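PDB 3ISL: purine catabolism protein pucG from Bacillus subtilis, which catalyses the PLP-dependent transamination between (S)-ureidoglycine and glyoxylate, giving oxalurate and glycine in purine catabolism. Local coordinates for residues F57-R62 with K183-K188; D190-G195 with P208-E213. All coordinates share one frame; numbering follows the deposited sequence.

Interaction 1. Residues F57-R62 with K183-K188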
loop_
_atom_site.group_PDB
_atom_site.type_symbol
_atom_site.label_atom_id
_atom_site.label_comp_id
_atom_site.label_asym_id
_atom_site.label_seq_id
_atom_site.Cartn_x
_atom_site.Cartn_y
_atom_site.Cartn_z
ATOM N N PHE A 57 0.547 -20.487 -3.812
ATOM C CA PHE A 57 -0.783 -20.627 -4.430
ATOM C C PHE A 57 -1.050 -21.975 -5.087
ATOM O O PHE A 57 -2.168 -22.211 -5.578
ATOM C CB PHE A 57 -1.053 -19.525 -5.469
ATOM C CG PHE A 57 -1.444 -18.184 -4.878
ATOM C CD1 PHE A 57 -2.731 -17.973 -4.327
ATOM C CD2 PHE A 57 -0.557 -17.097 -4.972
ATOM C CE1 PHE A 57 -3.100 -16.717 -3.822
ATOM C CE2 PHE A 57 -0.908 -15.831 -4.472
ATOM C CZ PHE A 57 -2.172 -15.624 -3.928
ATOM N N GLN A 58 -0.036 -22.841 -5.079
ATOM C CA GLN A 58 -0.041 -24.152 -5.738
ATOM C C GLN A 58 -0.388 -23.984 -7.172
ATOM O O GLN A 58 -1.411 -24.564 -7.663
ATOM C CB GLN A 58 -0.930 -25.197 -4.996
ATOM C CG GLN A 58 -0.518 -25.311 -3.496
ATOM C CD GLN A 58 -1.259 -26.428 -2.712
ATOM O OE1 GLN A 58 -1.727 -26.223 -1.584
ATOM N NE2 GLN A 58 -1.353 -27.605 -3.307
ATOM N N THR A 59 0.475 -23.189 -7.878
ATOM C CA THR A 59 0.242 -22.920 -9.290
ATOM C C THR A 59 1.517 -22.836 -10.124
ATOM O O THR A 59 2.601 -22.507 -9.624
ATOM C CB THR A 59 -0.547 -21.610 -9.484
ATOM O OG1 THR A 59 -0.880 -21.476 -10.850
ATOM C CG2 THR A 59 0.294 -20.337 -9.066
ATOM N N LYS A 60 1.370 -23.126 -11.414
ATOM C CA LYS A 60 2.447 -22.930 -12.363
ATOM C C LYS A 60 2.377 -21.581 -13.064
ATOM O O LYS A 60 3.212 -21.306 -13.962
ATOM C CB LYS A 60 2.437 -24.058 -13.409
ATOM C CG LYS A 60 2.660 -25.427 -12.775
ATOM C CD LYS A 60 3.976 -25.491 -11.960
ATOM C CE LYS A 60 4.103 -26.889 -11.284
ATOM N NZ LYS A 60 4.622 -26.782 -9.888
ATOM N N ASN A 61 1.372 -20.782 -12.731
ATOM C CA ASN A 61 1.113 -19.521 -13.470
ATOM C C ASN A 61 2.390 -18.673 -13.563
ATOM O O ASN A 61 3.070 -18.463 -12.527
ATOM C CB ASN A 61 0.094 -18.641 -12.710
ATOM C CG ASN A 61 -1.331 -19.122 -12.837
ATOM O OD1 ASN A 61 -1.667 -19.846 -13.763
ATOM N ND2 ASN A 61 -2.197 -18.696 -11.887
ATOM N N ARG A 62 2.676 -18.145 -14.744
ATOM C CA ARG A 62 3.707 -17.123 -14.925
ATOM C C ARG A 62 3.408 -15.922 -14.057
ATOM O O ARG A 62 4.332 -15.295 -13.515
ATOM C CB ARG A 62 3.827 -16.697 -16.409
ATOM C CG ARG A 62 5.187 -15.970 -16.751
ATOM C CD ARG A 62 5.511 -15.840 -18.297
ATOM N NE ARG A 62 5.665 -17.151 -18.977
ATOM C CZ ARG A 62 4.727 -17.732 -19.739
ATOM N NH1 ARG A 62 3.543 -17.130 -19.952
ATOM N NH2 ARG A 62 4.964 -18.922 -20.291
ATOM N N LYS A 183 -5.769 -24.373 -3.821
ATOM C CA LYS A 183 -5.073 -25.075 -4.871
ATOM C C LYS A 183 -5.524 -24.437 -6.166
ATOM O O LYS A 183 -6.536 -24.838 -6.728
ATOM C CB LYS A 183 -5.379 -26.609 -4.778
ATOM C CG LYS A 183 -5.070 -27.268 -3.415
ATOM C CD LYS A 183 -5.654 -28.756 -3.440
ATOM C CE LYS A 183 -4.707 -29.805 -2.803
ATOM N NZ LYS A 183 -5.331 -31.290 -2.914
ATOM N N VAL A 184 -4.822 -23.406 -6.625
ATOM C CA VAL A 184 -5.338 -22.743 -7.775
ATOM C C VAL A 184 -5.349 -23.534 -9.076
ATOM O O VAL A 184 -6.335 -23.416 -9.821
ATOM C CB VAL A 184 -4.980 -21.196 -7.980
ATOM C CG1 VAL A 184 -4.779 -20.362 -6.666
ATOM C CG2 VAL A 184 -4.059 -20.915 -9.166
ATOM N N ASP A 185 -4.294 -24.291 -9.387
ATOM C CA ASP A 185 -4.363 -25.141 -10.591
ATOM C C ASP A 185 -5.404 -26.230 -10.489
ATOM O O ASP A 185 -6.272 -26.352 -11.382
ATOM C CB ASP A 185 -3.002 -25.711 -11.009
ATOM C CG ASP A 185 -2.081 -24.605 -11.532
ATOM O OD1 ASP A 185 -2.539 -23.450 -11.579
ATOM O OD2 ASP A 185 -0.924 -24.856 -11.859
ATOM N N GLU A 186 -5.354 -26.973 -9.390
ATOM C CA GLU A 186 -6.275 -28.089 -9.216
ATOM C C GLU A 186 -7.749 -27.669 -9.220
ATOM O O GLU A 186 -8.591 -28.431 -9.669
ATOM C CB GLU A 186 -5.984 -28.843 -7.920
ATOM C CG GLU A 186 -5.110 -30.019 -8.187
ATOM C CD GLU A 186 -4.902 -30.931 -6.955
ATOM O OE1 GLU A 186 -3.706 -31.074 -6.559
ATOM O OE2 GLU A 186 -5.925 -31.452 -6.392
ATOM N N TRP A 187 -8.056 -26.470 -8.715
ATOM C CA TRP A 187 -9.451 -26.073 -8.585
ATOM C C TRP A 187 -9.895 -25.210 -9.755
ATOM O O TRP A 187 -10.992 -24.665 -9.737
ATOM C CB TRP A 187 -9.664 -25.363 -7.244
ATOM C CG TRP A 187 -9.435 -26.244 -6.066
ATOM C CD1 TRP A 187 -9.319 -27.611 -6.050
ATOM C CD2 TRP A 187 -9.325 -25.819 -4.701
ATOM N NE1 TRP A 187 -9.154 -28.050 -4.777
ATOM C CE2 TRP A 187 -9.158 -26.980 -3.921
ATOM C CE3 TRP A 187 -9.344 -24.572 -4.076
ATOM C CZ2 TRP A 187 -8.969 -26.943 -2.504
ATOM C CZ3 TRP A 187 -9.180 -24.523 -2.665
ATOM C CH2 TRP A 187 -9.015 -25.722 -1.902
ATOM N N LYS A 188 -9.011 -25.053 -10.753
ATOM C CA LYS A 188 -9.300 -24.335 -11.964
ATOM C C LYS A 188 -9.714 -22.909 -11.599
ATOM O O LYS A 188 -10.686 -22.363 -12.126
ATOM C CB LYS A 188 -10.426 -25.016 -12.782
ATOM C CG LYS A 188 -10.200 -26.512 -13.159
ATOM C CD LYS A 188 -8.940 -26.799 -13.935
ATOM C CE LYS A 188 -9.105 -28.013 -14.873
ATOM N NZ LYS A 188 -9.633 -29.159 -14.113
HETATM O O HOH W 1 -3.292 -26.657 -7.464
HETATM O O HOH W 2 -3.515 -22.098 -13.596
#
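Val184 CG1 approaches the Phe57 ring obliquely, 3.9 Å from Phe57 CD1. Within 183-188, Lys183 CB sits over the centre of one face of the Trp187 indole. Both oxygens of the Asp185 carboxylate are met on their syn sides. Asp185 OD1 takes a hydrogen bond of 2.7 Å from Thr59 OG1, which lies 34° out of the carboxylate plane; Asp185 OD2 receives the backbone amide of Lys60, 2.9 Å from Lys60 N and 28° out of plane. Thr59 OG1 is anti to its backbone N (chi1 -173°), beside the carbonyl carbon, and besides donating to Asp185 it accepts from Asn61 N at 3.0 Å, closing an ST turn. The other branch of the valine, Val184 CG2, packs 3.6 Å from Thr59 CB. The backbones join as well: Val184 N donates to Phe57 O at 3.1 Å, and a weak bond runs from Asp185 N to Gln58 O. A water bridges Gln58 O and Glu186 N. An alanine at Asp185 would probably leave the Thr59 hydroxyl and the Lys60 amide without their acceptor and the two loops joined mainly through backbone bonds. Gln58, with positive phi, follows helix 40-56 in a Schellman motif, and Asp185 binds the next two residues on the way to strand 63-68; these two donors probably help stabilise its negative charge.

Interaction 2. Residues D190-G195 with P208-E213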
loop_
_atom_site.group_PDB
_atom_site.type_symbol
_atom_site.label_atom_id
_atom_site.label_comp_id
_atom_site.label_asym_id
_atom_site.label_seq_id
_atom_site.Cartn_x
_atom_site.Cartn_y
_atom_site.Cartn_z
ATOM N N ASP A 190 -8.903 -19.152 -12.000
ATOM C CA ASP A 190 -8.245 -18.313 -12.990
ATOM C C ASP A 190 -7.460 -17.139 -12.402
ATOM O O ASP A 190 -6.417 -16.751 -12.943
ATOM C CB ASP A 190 -9.276 -17.827 -14.022
ATOM C CG ASP A 190 -9.975 -18.963 -14.738
ATOM O OD1 ASP A 190 -9.270 -19.652 -15.519
ATOM O OD2 ASP A 190 -11.221 -19.143 -14.532
ATOM N N ALA A 191 -7.979 -16.533 -11.340
ATOM C CA ALA A 191 -7.259 -15.550 -10.601
ATOM C C ALA A 191 -7.567 -15.697 -9.138
ATOM O O ALA A 191 -8.752 -15.980 -8.750
ATOM C CB ALA A 191 -7.594 -14.078 -11.110
ATOM N N ALA A 192 -6.520 -15.537 -8.295
ATOM C CA ALA A 192 -6.685 -15.634 -6.830
ATOM C C ALA A 192 -5.962 -14.442 -6.232
ATOM O O ALA A 192 -4.915 -14.077 -6.691
ATOM C CB ALA A 192 -6.084 -16.924 -6.258
ATOM N N ILE A 193 -6.523 -13.869 -5.172
ATOM C CA ILE A 193 -5.861 -12.778 -4.532
ATOM C C ILE A 193 -5.740 -13.152 -3.093
ATOM O O ILE A 193 -6.715 -13.576 -2.444
ATOM C CB ILE A 193 -6.720 -11.464 -4.609
ATOM C CG1 ILE A 193 -7.099 -11.098 -6.062
ATOM C CG2 ILE A 193 -6.047 -10.352 -3.777
ATOM C CD1 ILE A 193 -8.612 -11.494 -6.516
ATOM N N GLY A 194 -4.546 -12.959 -2.567
ATOM C CA GLY A 194 -4.312 -13.163 -1.128
ATOM C C GLY A 194 -4.185 -11.870 -0.374
ATOM O O GLY A 194 -4.236 -10.780 -0.963
ATOM N N GLY A 195 -4.025 -11.974 0.941
ATOM C CA GLY A 195 -3.586 -10.838 1.761
ATOM C C GLY A 195 -2.467 -11.266 2.677
ATOM O O GLY A 195 -2.152 -12.458 2.795
ATOM N N PRO A 208 -0.766 -10.200 -2.515
ATOM C CA PRO A 208 -0.241 -11.177 -3.504
ATOM C C PRO A 208 -1.368 -11.672 -4.411
ATOM O O PRO A 208 -2.442 -12.058 -3.918
ATOM C CB PRO A 208 0.239 -12.372 -2.649
ATOM C CG PRO A 208 0.236 -11.915 -1.250
ATOM C CD PRO A 208 -0.699 -10.697 -1.137
ATOM N N ILE A 209 -1.103 -11.680 -5.702
ATOM C CA ILE A 209 -2.103 -12.120 -6.678
ATOM C C ILE A 209 -1.487 -13.134 -7.563
ATOM O O ILE A 209 -0.278 -13.139 -7.733
ATOM C CB ILE A 209 -2.700 -10.967 -7.543
ATOM C CG1 ILE A 209 -1.640 -10.323 -8.418
ATOM C CG2 ILE A 209 -3.352 -9.903 -6.674
ATOM C CD1 ILE A 209 -2.215 -9.208 -9.396
ATOM N N THR A 210 -2.321 -13.983 -8.142
ATOM C CA THR A 210 -1.889 -14.831 -9.194
ATOM C C THR A 210 -3.013 -14.985 -10.214
ATOM O O THR A 210 -4.222 -14.978 -9.871
ATOM C CB THR A 210 -1.408 -16.246 -8.656
ATOM O OG1 THR A 210 -0.736 -16.969 -9.685
ATOM C CG2 THR A 210 -2.528 -17.070 -8.100
ATOM N N TYR A 211 -2.613 -15.211 -11.459
ATOM C CA TYR A 211 -3.570 -15.503 -12.506
ATOM C C TYR A 211 -2.908 -16.176 -13.715
ATOM O O TYR A 211 -1.695 -16.137 -13.845
ATOM C CB TYR A 211 -4.312 -14.239 -12.905
ATOM C CG TYR A 211 -3.426 -13.128 -13.401
ATOM C CD1 TYR A 211 -3.006 -13.058 -14.748
ATOM C CD2 TYR A 211 -3.025 -12.116 -12.538
ATOM C CE1 TYR A 211 -2.212 -11.965 -15.205
ATOM C CE2 TYR A 211 -2.245 -11.062 -12.978
ATOM C CZ TYR A 211 -1.827 -11.005 -14.284
ATOM O OH TYR A 211 -1.065 -9.946 -14.638
ATOM N N ASN A 212 -3.739 -16.823 -14.543
ATOM C CA ASN A 212 -3.324 -17.653 -15.703
ATOM C C ASN A 212 -3.409 -16.894 -17.008
ATOM O O ASN A 212 -3.657 -15.685 -17.016
ATOM C CB ASN A 212 -4.131 -18.997 -15.779
ATOM C CG ASN A 212 -5.670 -18.804 -15.940
ATOM O OD1 ASN A 212 -6.159 -17.719 -16.223
ATOM N ND2 ASN A 212 -6.412 -19.879 -15.762
ATOM N N GLU A 213 -3.179 -17.608 -18.117
ATOM C CA GLU A 213 -3.130 -17.070 -19.489
ATOM C C GLU A 213 -4.542 -16.664 -19.959
ATOM O O GLU A 213 -4.692 -15.661 -20.662
ATOM C CB GLU A 213 -2.448 -18.096 -20.422
ATOM C CG GLU A 213 -2.932 -18.089 -21.892
ATOM C CD GLU A 213 -2.103 -18.993 -22.918
ATOM O OE1 GLU A 213 -1.694 -18.451 -23.980
ATOM O OE2 GLU A 213 -1.883 -20.221 -22.671
#
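Asp190 OD1 is held by two groups: Asn212 ND2 donates to the anti lone pair of Asp190 OD1 at 2.9 Å, and Arg163 adds a salt bridge. The carboxylate oxygen lies nearly in the amide plane of Asn212, although the carboxylate and amide planes are turned 54° apart. Asp190 OD2 is occupied as well, by the backbone amide of Phe169 and by Arg214. Asn212 CG stands between its backbone N and carbonyl carbon (chi1 61°), and the amide beyond it divides its work: ND2 serves the aspartate while OD1 caps the helix that follows, accepting from Val215 N. From this corner strands 191-193 and 208-211 run antiparallel. Asn212 N donates to Asp190 O at 3.1 Å; Ala192 and Thr210 form a hydrogen-bonded pair, with 2.8 Å from Ala192 N to Thr210 O and 3.0 Å from Thr210 N to Ala192 O; and Gly194 N reaches Pro208 O at 2.7 Å. On one face of the sheet Ala191 CB touches Tyr211 CB at 3.7 Å, and Ile193 lies side by side with Ile209, Ile193 CG1 4.0 Å from Ile209 CG2; helix 71-82 covers Ala191 and Ile193 here. On the other face Ala192 CB meets Thr210 CG2, with Val184 and Phe57 packed nearby. Strand 206-211 runs antiparallel to both its neighbours, the one reversed strand of the seven, as in fold type I PLP enzymes, and the connection between the two strands carries Lys198, the cofactor-attachment lysine, not joined to the cofactor in this structure. The buried aspartate is met by two arginines, an amide side chain and a backbone N-H, which would probably stabilise it as an anion and tie two strands to the start of helix 213-220.

Overall arrangement
Interactions 1 and 2 lie with their centres about 9 Å apart, on the same side of the chain's centre, and follow one another in sequence: interaction 1 closes before interaction 2 opens. The loop 183-188 runs on into strand 191-193, while 57-62 leads into strand 63-68, which pairs with strand 206-211 at the edge of the seven-stranded sheet. They also touch directly: Asn61 ND2 lies 3.2 Å from Thr210 OG1, a probable hydrogen bond, and Phe57 CZ packs 3.6 Å from Pro208 O. The loop contact thus lies against the face of the sheet bearing Ala192 and Thr210, on strands whose connection holds Lys198 beside the bound PLP.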